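Local atomic coordinates of regulatory Subunit of Protein Kinase A (cAMP-dependent) from Euglena gracilis (Euglena gracilis, PDB entry 6RSX), a protein that binds cyclic AMP in two tandem cyclic nucleotide-binding domains and probably serves as the regulatory subunit that controls a protein kinase A catalytic subunit. Residues Leu53-Ser58 with Arg145-Thr150. Numbering follows the deposited sequence. Where two conformers were deposited one is given.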
loop_
_atom_site.group_PDB
_atom_site.type_symbol
_atom_site.label_atom_id
_atom_site.label_comp_id
_atom_site.label_asym_id
_atom_site.label_seq_id
_atom_site.Cartn_x
_atom_site.Cartn_y
_atom_site.Cartn_z
ATOM N N LEU A 53 -8.234 -6.164 -16.481
ATOM C CA LEU A 53 -9.399 -5.562 -15.841
ATOM C C LEU A 53 -10.681 -6.109 -16.438
ATOM O O LEU A 53 -11.647 -6.383 -15.715
ATOM C CB LEU A 53 -9.351 -4.034 -15.957
ATOM C CG LEU A 53 -8.315 -3.380 -15.050
ATOM C CD1 LEU A 53 -8.428 -1.883 -15.153
ATOM C CD2 LEU A 53 -8.526 -3.817 -13.629
ATOM N N GLU A 54 -10.694 -6.327 -17.756
ATOM C CA GLU A 54 -11.851 -6.956 -18.378
ATOM C C GLU A 54 -12.119 -8.323 -17.765
ATOM O O GLU A 54 -13.279 -8.730 -17.607
ATOM C CB GLU A 54 -11.630 -7.079 -19.889
ATOM C CG GLU A 54 -12.831 -6.705 -20.756
ATOM C CD GLU A 54 -13.849 -7.822 -20.904
ATOM O OE1 GLU A 54 -13.563 -8.971 -20.487
ATOM O OE2 GLU A 54 -14.945 -7.549 -21.445
ATOM N N VAL A 55 -11.058 -9.065 -17.432
ATOM C CA VAL A 55 -11.260 -10.361 -16.789
ATOM C C VAL A 55 -11.858 -10.173 -15.400
ATOM O O VAL A 55 -12.787 -10.886 -15.003
ATOM C CB VAL A 55 -9.937 -11.141 -16.727
ATOM C CG1 VAL A 55 -10.118 -12.402 -15.917
ATOM C CG2 VAL A 55 -9.441 -11.462 -18.124
ATOM N N VAL A 56 -11.330 -9.211 -14.642
ATOM C CA VAL A 56 -11.872 -8.939 -13.316
ATOM C C VAL A 56 -13.350 -8.590 -13.412
ATOM O O VAL A 56 -14.179 -9.153 -12.699
ATOM C CB VAL A 56 -11.068 -7.822 -12.632
ATOM C CG1 VAL A 56 -11.739 -7.425 -11.310
ATOM C CG2 VAL A 56 -9.650 -8.260 -12.403
ATOM N N TYR A 57 -13.713 -7.667 -14.322
ATOM C CA TYR A 57 -15.087 -7.193 -14.340
ATOM C C TYR A 57 -16.067 -8.254 -14.792
ATOM O O TYR A 57 -17.263 -8.138 -14.490
ATOM C CB TYR A 57 -15.243 -5.977 -15.242
ATOM C CG TYR A 57 -14.453 -4.790 -14.779
ATOM C CD1 TYR A 57 -14.416 -4.434 -13.434
ATOM C CD2 TYR A 57 -13.724 -4.036 -15.685
ATOM C CE1 TYR A 57 -13.674 -3.311 -13.011
ATOM C CE2 TYR A 57 -12.987 -2.913 -15.268
ATOM C CZ TYR A 57 -12.966 -2.569 -13.940
ATOM O OH TYR A 57 -12.233 -1.463 -13.544
ATOM N N SER A 58 -15.612 -9.259 -15.540
ATOM C CA SER A 58 -16.507 -10.328 -15.939
ATOM C C SER A 58 -16.483 -11.527 -14.990
ATOM O O SER A 58 -17.443 -12.307 -14.987
ATOM C CB SER A 58 -16.175 -10.791 -17.375
ATOM O OG SER A 58 -14.927 -11.467 -17.451
ATOM N N ARG A 145 -4.754 -16.634 -10.178
ATOM C CA ARG A 145 -3.481 -17.109 -10.719
ATOM C C ARG A 145 -3.205 -16.533 -12.101
ATOM O O ARG A 145 -2.053 -16.229 -12.428
ATOM C CB ARG A 145 -3.454 -18.645 -10.762
ATOM C CG ARG A 145 -3.399 -19.250 -9.358
ATOM C CD ARG A 145 -3.124 -20.748 -9.358
ATOM N NE ARG A 145 -1.689 -21.009 -9.419
ATOM C CZ ARG A 145 -0.871 -20.975 -8.369
ATOM N NH1 ARG A 145 0.427 -21.234 -8.528
ATOM N NH2 ARG A 145 -1.346 -20.689 -7.157
ATOM N N ARG A 146 -4.245 -16.376 -12.923
ATOM C CA ARG A 146 -4.048 -15.823 -14.259
ATOM C C ARG A 146 -3.598 -14.368 -14.223
ATOM O O ARG A 146 -2.643 -13.999 -14.918
ATOM C CB ARG A 146 -5.331 -15.947 -15.077
ATOM C CG ARG A 146 -5.645 -17.374 -15.458
ATOM C CD ARG A 146 -6.191 -17.441 -16.863
ATOM N NE ARG A 146 -7.560 -16.957 -16.975
ATOM C CZ ARG A 146 -7.932 -15.914 -17.706
ATOM N NH1 ARG A 146 -9.213 -15.578 -17.764
ATOM N NH2 ARG A 146 -7.028 -15.217 -18.385
ATOM N N ILE A 147 -4.265 -13.520 -13.435
ATOM C CA ILE A 147 -4.099 -12.071 -13.571
ATOM C C ILE A 147 -3.329 -11.382 -12.445
ATOM O O ILE A 147 -2.799 -10.282 -12.672
ATOM C CB ILE A 147 -5.459 -11.381 -13.761
ATOM C CG1 ILE A 147 -6.250 -11.439 -12.468
ATOM C CG2 ILE A 147 -6.241 -12.015 -14.916
ATOM C CD1 ILE A 147 -7.488 -10.594 -12.540
ATOM N N LEU A 148 -3.237 -11.960 -11.254
ATOM C CA LEU A 148 -2.588 -11.267 -10.143
ATOM C C LEU A 148 -1.346 -11.958 -9.595
ATOM O O LEU A 148 -0.487 -11.272 -9.033
ATOM C CB LEU A 148 -3.588 -11.055 -8.987
ATOM C CG LEU A 148 -4.567 -9.893 -9.131
ATOM C CD1 LEU A 148 -5.652 -9.973 -8.055
ATOM C CD2 LEU A 148 -3.780 -8.576 -9.031
ATOM N N LEU A 149 -1.207 -13.284 -9.753
ATOM C CA LEU A 149 -0.208 -14.005 -8.963
ATOM C C LEU A 149 1.218 -13.579 -9.320
ATOM O O LEU A 149 2.031 -13.285 -8.430
ATOM C CB LEU A 149 -0.398 -15.530 -9.130
ATOM C CG LEU A 149 0.556 -16.385 -8.290
ATOM C CD1 LEU A 149 -0.013 -17.774 -8.009
ATOM C CD2 LEU A 149 1.864 -16.494 -9.042
ATOM N N THR A 150 1.537 -13.527 -10.619
ATOM C CA THR A 150 2.926 -13.358 -11.042
ATOM C C THR A 150 3.477 -12.007 -10.613
ATOM O O THR A 150 4.505 -11.923 -9.932
ATOM C CB THR A 150 3.042 -13.512 -12.561
ATOM O OG1 THR A 150 2.600 -14.817 -12.939
ATOM C CG2 THR A 150 4.485 -13.320 -12.987
#
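Val55 lays its methyl CG1 against the branch methyl of Ile147, with Val55 CG1 and Ile147 CG2 4.0 Å apart and the two side chains passing each other in opposite directions. The same Val55 methyl also meets the end of Arg146, whose chain bends at chi2 and chi3 and brings NH1 up to the valine's methyls, CG1 nearer than CG2; Arg146 NH1 lies 3.8 Å from Val55 CG1, in an oblique approach without a hydrogen bond. Arg146 is modelled in two conformers, which makes this touch less certain. Val55 therefore sits between the buried Ile147 and the guanidinium end of the exposed Arg146, and it also touches Thr143, one helical turn before Ile147. With chi1 of Ile147 at 70°, CG1 is tucked in over the backbone and CD1 turns toward Val56, but the modelled approach there is too close to be trusted. Val56 is buried more deeply, with Leu39 of helix 29-39 and Phe45 of helix 43-46 also packed on it. The contact is apolar helix-to-helix packing in the first cyclic nucleotide-binding domain, where helix 50-59, leading into the beta-roll, rests on the end of helix 141-147, which follows its last strand; helices 29-39, 43-46 and 50-59 are consistent with the N3A motif of this fold, with helix 141-147 in the place of the B helix.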